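Local atomic coordinates of amphoterin-induced protein 1 (Mus musculus, PDB entry 2XOT), a protein that promotes the growth and fasciculation of neurites, forms homodimers through its leucine-rich repeats and may mediate homophilic and heterophilic contacts between cells. Residues H99-D104 against H123-D128; K277-P282 against Y316-M321. All blocks are in the same frame, centred on the assembly; numbering follows the deposited sequence.

Interaction 1. Residues H99-D104 against H123-D128; sequences HLHTLD and HIVVVD
His123 sets its imidazole beside that of His99, both side chains pointing the same way and their planes 19° apart; the rings are slid so far that they barely overlap, with CE1 of His123 3.7 Å from CD2 of His99. The ring of His99 also meets that of His75. The backbone of His123 is gripped twice: its N donates to Leu100 O at 2.8 Å, and its O accepts from His101 ND1 at 3.0 Å. CG of His101 stands anti to its backbone N (chi1 -178°), and the carbonyl O lies at the ring edge, near its plane. Loops of successive turns laid side by side, here in repeats 3 and 4, are characteristic of a leucine-rich-repeat solenoid; the directions of the touching parts differ by only 6°. Ile124, a buried residue, brings its CD1 to CD1 of Leu103 at a tight 3.4 Å, the two side chains crossing at about a right angle. Val125 lies alongside His101, CG2 to CE1. A water accepts from Val126 N at 2.7 Å and donates to His101 O at 2.6 Å. Asp128 rests CB on Leu103 O, while its OD1 accepts from Asn130 N.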
loop_
_atom_site.group_PDB
_atom_site.type_symbol
_atom_site.label_atom_id
_atom_site.label_comp_id
_atom_site.label_asym_id
_atom_site.label_seq_id
_atom_site.Cartn_x
_atom_site.Cartn_y
_atom_site.Cartn_z
ATOM N N HIS B 99 22.423 -12.540 4.805
ATOM C CA HIS B 99 23.364 -13.571 4.358
ATOM C C HIS B 99 22.624 -14.829 3.928
ATOM O O HIS B 99 23.097 -15.942 4.181
ATOM C CB HIS B 99 24.361 -13.917 5.476
ATOM C CG HIS B 99 25.228 -12.771 5.904
ATOM N ND1 HIS B 99 25.894 -12.752 7.114
ATOM C CD2 HIS B 99 25.516 -11.593 5.301
ATOM C CE1 HIS B 99 26.569 -11.622 7.228
ATOM N NE2 HIS B 99 26.365 -10.905 6.137
ATOM N N LEU B 100 21.463 -14.676 3.292
ATOM C CA LEU B 100 20.655 -15.851 2.939
ATOM C C LEU B 100 21.259 -16.540 1.729
ATOM O O LEU B 100 21.602 -15.896 0.737
ATOM C CB LEU B 100 19.191 -15.499 2.677
ATOM C CG LEU B 100 18.388 -14.965 3.851
ATOM C CD1 LEU B 100 17.104 -14.316 3.340
ATOM C CD2 LEU B 100 18.077 -16.066 4.848
ATOM N N HIS B 101 21.380 -17.859 1.824
ATOM C CA HIS B 101 22.120 -18.651 0.838
ATOM C C HIS B 101 21.236 -19.616 0.079
ATOM O O HIS B 101 21.488 -19.919 -1.086
ATOM C CB HIS B 101 23.268 -19.401 1.523
ATOM C CG HIS B 101 24.102 -20.200 0.579
ATOM N ND1 HIS B 101 24.730 -19.639 -0.515
ATOM C CD2 HIS B 101 24.420 -21.515 0.567
ATOM C CE1 HIS B 101 25.395 -20.578 -1.162
ATOM N NE2 HIS B 101 25.226 -21.725 -0.526
ATOM N N THR B 102 20.191 -20.110 0.716
ATOM C CA THR B 102 19.239 -20.950 0.001
ATOM C C THR B 102 17.788 -20.646 0.349
ATOM O O THR B 102 17.475 -20.179 1.436
ATOM C CB THR B 102 19.588 -22.488 0.132
ATOM O OG1 THR B 102 18.416 -23.286 -0.118
ATOM C CG2 THR B 102 20.190 -22.835 1.495
ATOM N N LEU B 103 16.920 -20.879 -0.628
ATOM C CA LEU B 103 15.486 -20.679 -0.505
ATOM C C LEU B 103 14.838 -22.060 -0.487
ATOM O O LEU B 103 14.531 -22.624 -1.525
ATOM C CB LEU B 103 14.981 -19.840 -1.691
ATOM C CG LEU B 103 14.893 -18.319 -1.513
ATOM C CD1 LEU B 103 15.958 -17.737 -0.594
ATOM C CD2 LEU B 103 14.929 -17.648 -2.872
ATOM N N ASP B 104 14.667 -22.614 0.706
ATOM C CA ASP B 104 14.244 -23.999 0.864
ATOM C C ASP B 104 12.800 -24.162 0.429
ATOM O O ASP B 104 12.041 -23.195 0.442
ATOM C CB ASP B 104 14.377 -24.434 2.320
ATOM C CG ASP B 104 15.785 -24.848 2.686
ATOM O OD1 ASP B 104 16.743 -24.449 1.992
ATOM O OD2 ASP B 104 15.933 -25.589 3.687
ATOM N N HIS B 123 23.054 -13.962 -0.575
ATOM C CA HIS B 123 23.983 -14.888 -1.209
ATOM C C HIS B 123 23.243 -16.019 -1.907
ATOM O O HIS B 123 23.672 -17.166 -1.867
ATOM C CB HIS B 123 24.933 -15.466 -0.147
ATOM C CG HIS B 123 25.725 -14.424 0.586
ATOM N ND1 HIS B 123 25.916 -14.457 1.951
ATOM C CD2 HIS B 123 26.370 -13.318 0.144
ATOM C CE1 HIS B 123 26.653 -13.420 2.317
ATOM N NE2 HIS B 123 26.925 -12.700 1.243
ATOM N N ILE B 124 22.123 -15.708 -2.553
ATOM C CA ILE B 124 21.296 -16.741 -3.135
ATOM C C ILE B 124 21.882 -17.212 -4.462
ATOM O O ILE B 124 22.193 -16.412 -5.361
ATOM C CB ILE B 124 19.825 -16.284 -3.301
ATOM C CG1 ILE B 124 19.214 -15.935 -1.933
ATOM C CG2 ILE B 124 19.024 -17.356 -3.987
ATOM C CD1 ILE B 124 17.842 -15.291 -2.029
ATOM N N VAL B 125 22.044 -18.523 -4.575
ATOM C CA VAL B 125 22.631 -19.116 -5.763
ATOM C C VAL B 125 21.571 -19.816 -6.606
ATOM O O VAL B 125 21.641 -19.805 -7.829
ATOM C CB VAL B 125 23.787 -20.109 -5.396
ATOM C CG1 VAL B 125 24.071 -21.020 -6.546
ATOM C CG2 VAL B 125 25.058 -19.341 -4.973
ATOM N N VAL B 126 20.587 -20.402 -5.959
ATOM C CA VAL B 126 19.601 -21.240 -6.640
ATOM C C VAL B 126 18.225 -20.956 -6.094
ATOM O O VAL B 126 18.029 -20.976 -4.874
ATOM C CB VAL B 126 19.924 -22.749 -6.415
ATOM C CG1 VAL B 126 18.744 -23.625 -6.794
ATOM C CG2 VAL B 126 21.146 -23.135 -7.186
ATOM N N VAL B 127 17.276 -20.686 -6.998
ATOM C CA VAL B 127 15.888 -20.389 -6.636
ATOM C C VAL B 127 15.018 -21.632 -6.840
ATOM O O VAL B 127 14.834 -22.079 -7.970
ATOM C CB VAL B 127 15.314 -19.213 -7.503
ATOM C CG1 VAL B 127 13.878 -18.833 -7.047
ATOM C CG2 VAL B 127 16.232 -17.996 -7.433
ATOM N N ASP B 128 14.519 -22.217 -5.749
ATOM C CA ASP B 128 13.621 -23.378 -5.830
ATOM C C ASP B 128 12.197 -22.866 -5.987
ATOM O O ASP B 128 11.721 -22.160 -5.131
ATOM C CB ASP B 128 13.736 -24.239 -4.550
ATOM C CG ASP B 128 12.843 -25.486 -4.581
ATOM O OD1 ASP B 128 11.856 -25.529 -5.362
ATOM O OD2 ASP B 128 13.139 -26.437 -3.816
HETATM O O HOH W 1 20.769 -20.989 -3.331
#

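Interaction 2. Residues K277-P282 against Y316-M321; sequences KVWVSP and YTCYAM
In Trp279, CG stands anti to the carbonyl carbon (chi1 -76°) and chi2 of 98° turns the indole plane, whereas in Cys318 it is SG that is placed anti to the backbone N (chi1 -177°); the cysteine lies over one face of the indole. CB of Cys318 sits 3.6 Å from the centroid of the six-membered ring, almost exactly on the ring normal, a CH-pi contact, and SG lies over the five-membered ring, 4.2 Å from its centroid. The sulfur also meets CG of Lys277 at 3.6 Å. Cys318 is bonded to Cys268, so this is the disulfide packed on a tryptophan that is characteristic of immunoglobulin domains, and Gly301 O takes the indole NE1.

The backbones form an antiparallel ladder in which Val278 with Tyr319 and Val280 with Thr317 are the hydrogen-bonded pairs; Tyr319 N to Val278 O, at 2.7 Å, is the shortest of its four bonds. These two pairs put their side chains on the sheet face away from the disulfide. There CG2 of Val280 meets the edge of the Tyr319 ring at CE2 (3.5 Å), while CG2 of Val278 touches CE of Met321. Beyond the ladder Pro282 lies over one face of Tyr316, CD above the ring centre and 3.4 Å from the centroid, a CH-pi contact; the phenol OH is bonded to Asp312 O.

CD of Pro282, bonded to the amide nitrogen, and CB of Cys318, bonded to sulfur, carry hydrogens that are probably somewhat polarised, which would favour their contacts with the rings, while the disulfide and the NE1 bond limit how far cysteine and indole can move apart.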
loop_
_atom_site.group_PDB
_atom_site.type_symbol
_atom_site.label_atom_id
_atom_site.label_comp_id
_atom_site.label_asym_id
_atom_site.label_seq_id
_atom_site.Cartn_x
_atom_site.Cartn_y
_atom_site.Cartn_z
ATOM N N LYS B 277 -10.441 -1.607 -21.917
ATOM C CA LYS B 277 -10.088 -1.958 -23.283
ATOM C C LYS B 277 -11.258 -1.638 -24.156
ATOM O O LYS B 277 -12.367 -2.042 -23.833
ATOM C CB LYS B 277 -9.759 -3.457 -23.416
ATOM C CG LYS B 277 -8.314 -3.799 -23.159
ATOM C CD LYS B 277 -8.050 -4.407 -21.801
ATOM C CE LYS B 277 -7.889 -5.918 -21.860
ATOM N NZ LYS B 277 -6.491 -6.403 -21.627
ATOM N N VAL B 278 -11.009 -0.918 -25.243
ATOM C CA VAL B 278 -12.021 -0.590 -26.245
ATOM C C VAL B 278 -11.479 -1.018 -27.599
ATOM O O VAL B 278 -10.414 -0.529 -28.041
ATOM C CB VAL B 278 -12.317 0.935 -26.291
ATOM C CG1 VAL B 278 -13.380 1.263 -27.363
ATOM C CG2 VAL B 278 -12.738 1.445 -24.898
ATOM N N TRP B 279 -12.201 -1.926 -28.254
ATOM C CA TRP B 279 -11.821 -2.421 -29.574
ATOM C C TRP B 279 -12.655 -1.749 -30.658
ATOM O O TRP B 279 -13.868 -1.558 -30.497
ATOM C CB TRP B 279 -12.077 -3.912 -29.672
ATOM C CG TRP B 279 -11.100 -4.770 -28.979
ATOM C CD1 TRP B 279 -11.222 -5.327 -27.740
ATOM C CD2 TRP B 279 -9.884 -5.261 -29.525
ATOM N NE1 TRP B 279 -10.137 -6.129 -27.479
ATOM C CE2 TRP B 279 -9.302 -6.101 -28.561
ATOM C CE3 TRP B 279 -9.231 -5.075 -30.741
ATOM C CZ2 TRP B 279 -8.078 -6.725 -28.763
ATOM C CZ3 TRP B 279 -8.025 -5.701 -30.945
ATOM C CH2 TRP B 279 -7.459 -6.509 -29.961
ATOM N N VAL B 280 -11.983 -1.420 -31.752
ATOM C CA VAL B 280 -12.565 -0.780 -32.919
ATOM C C VAL B 280 -12.195 -1.661 -34.120
ATOM O O VAL B 280 -11.084 -2.238 -34.149
ATOM C CB VAL B 280 -11.986 0.647 -33.119
ATOM C CG1 VAL B 280 -12.618 1.339 -34.331
ATOM C CG2 VAL B 280 -12.172 1.486 -31.858
ATOM N N SER B 281 -13.102 -1.732 -35.106
ATOM C CA SER B 281 -13.014 -2.668 -36.221
ATOM C C SER B 281 -12.384 -2.028 -37.456
ATOM O O SER B 281 -12.232 -0.817 -37.511
ATOM C CB SER B 281 -14.422 -3.177 -36.570
ATOM O OG SER B 281 -15.067 -2.281 -37.462
ATOM N N PRO B 282 -12.019 -2.839 -38.464
ATOM C CA PRO B 282 -11.429 -2.288 -39.685
ATOM C C PRO B 282 -12.299 -1.215 -40.332
ATOM O O PRO B 282 -11.773 -0.302 -40.978
ATOM C CB PRO B 282 -11.307 -3.511 -40.591
ATOM C CG PRO B 282 -11.243 -4.658 -39.654
ATOM C CD PRO B 282 -12.113 -4.307 -38.522
ATOM N N TYR B 316 -7.820 -4.552 -36.573
ATOM C CA TYR B 316 -8.571 -4.198 -35.387
ATOM C C TYR B 316 -7.602 -3.461 -34.444
ATOM O O TYR B 316 -6.415 -3.781 -34.381
ATOM C CB TYR B 316 -9.162 -5.452 -34.720
ATOM C CG TYR B 316 -10.208 -6.140 -35.587
ATOM C CD1 TYR B 316 -11.546 -6.117 -35.247
ATOM C CD2 TYR B 316 -9.850 -6.768 -36.781
ATOM C CE1 TYR B 316 -12.505 -6.726 -36.052
ATOM C CE2 TYR B 316 -10.804 -7.361 -37.598
ATOM C CZ TYR B 316 -12.133 -7.340 -37.208
ATOM O OH TYR B 316 -13.080 -7.922 -38.005
ATOM N N THR B 317 -8.115 -2.458 -33.752
ATOM C CA THR B 317 -7.339 -1.653 -32.817
ATOM C C THR B 317 -7.948 -1.723 -31.435
ATOM O O THR B 317 -9.161 -1.556 -31.264
ATOM C CB THR B 317 -7.277 -0.221 -33.312
ATOM O OG1 THR B 317 -6.865 -0.257 -34.671
ATOM C CG2 THR B 317 -6.287 0.634 -32.493
ATOM N N CYS B 318 -7.103 -2.011 -30.453
ATOM C CA CYS B 318 -7.471 -1.935 -29.052
ATOM C C CYS B 318 -6.889 -0.663 -28.458
ATOM O O CYS B 318 -5.674 -0.490 -28.415
ATOM C CB CYS B 318 -6.913 -3.123 -28.275
ATOM S SG CYS B 318 -7.396 -3.134 -26.557
ATOM N N TYR B 319 -7.773 0.206 -27.982
ATOM C CA TYR B 319 -7.401 1.369 -27.189
ATOM C C TYR B 319 -7.523 1.011 -25.730
ATOM O O TYR B 319 -8.611 0.686 -25.247
ATOM C CB TYR B 319 -8.321 2.531 -27.541
ATOM C CG TYR B 319 -8.216 2.927 -28.975
ATOM C CD1 TYR B 319 -7.144 3.656 -29.424
ATOM C CD2 TYR B 319 -9.195 2.578 -29.893
ATOM C CE1 TYR B 319 -7.039 4.028 -30.739
ATOM C CE2 TYR B 319 -9.095 2.960 -31.218
ATOM C CZ TYR B 319 -8.015 3.673 -31.628
ATOM O OH TYR B 319 -7.891 4.065 -32.942
ATOM N N ALA B 320 -6.397 1.022 -25.031
ATOM C CA ALA B 320 -6.366 0.686 -23.624
ATOM C C ALA B 320 -6.177 1.963 -22.803
ATOM O O ALA B 320 -5.283 2.769 -23.073
ATOM C CB ALA B 320 -5.235 -0.339 -23.328
ATOM N N MET B 321 -7.011 2.125 -21.785
ATOM C CA MET B 321 -6.977 3.327 -20.964
ATOM C C MET B 321 -6.653 3.011 -19.509
ATOM O O MET B 321 -7.349 2.236 -18.864
ATOM C CB MET B 321 -8.301 4.091 -21.090
ATOM C CG MET B 321 -8.342 5.056 -22.300
ATOM S SD MET B 321 -8.464 4.325 -23.962
ATOM C CE MET B 321 -10.020 3.442 -23.848
#

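In the fold
The two contacts illustrate two ways of joining backbone segments in a two-part, probably extracellular, region. Interaction 1 joins successive turns of the leucine-rich-repeat solenoid, the region that mediates homodimerisation, by parallel loops; interaction 2 pairs antiparallel strands inside the immunoglobulin domain that follows it. They occur in series along the chain and on opposite sides of its centre, with their own centres 44 Å apart and their nearest atoms about 28 Å apart, so neither touches the other. No residue of the second subunit contacts either pair of segments. The glycan on Asn50 lies near interaction 1, with a sugar about 8 Å from the side chain of His99; it marks no binding pocket.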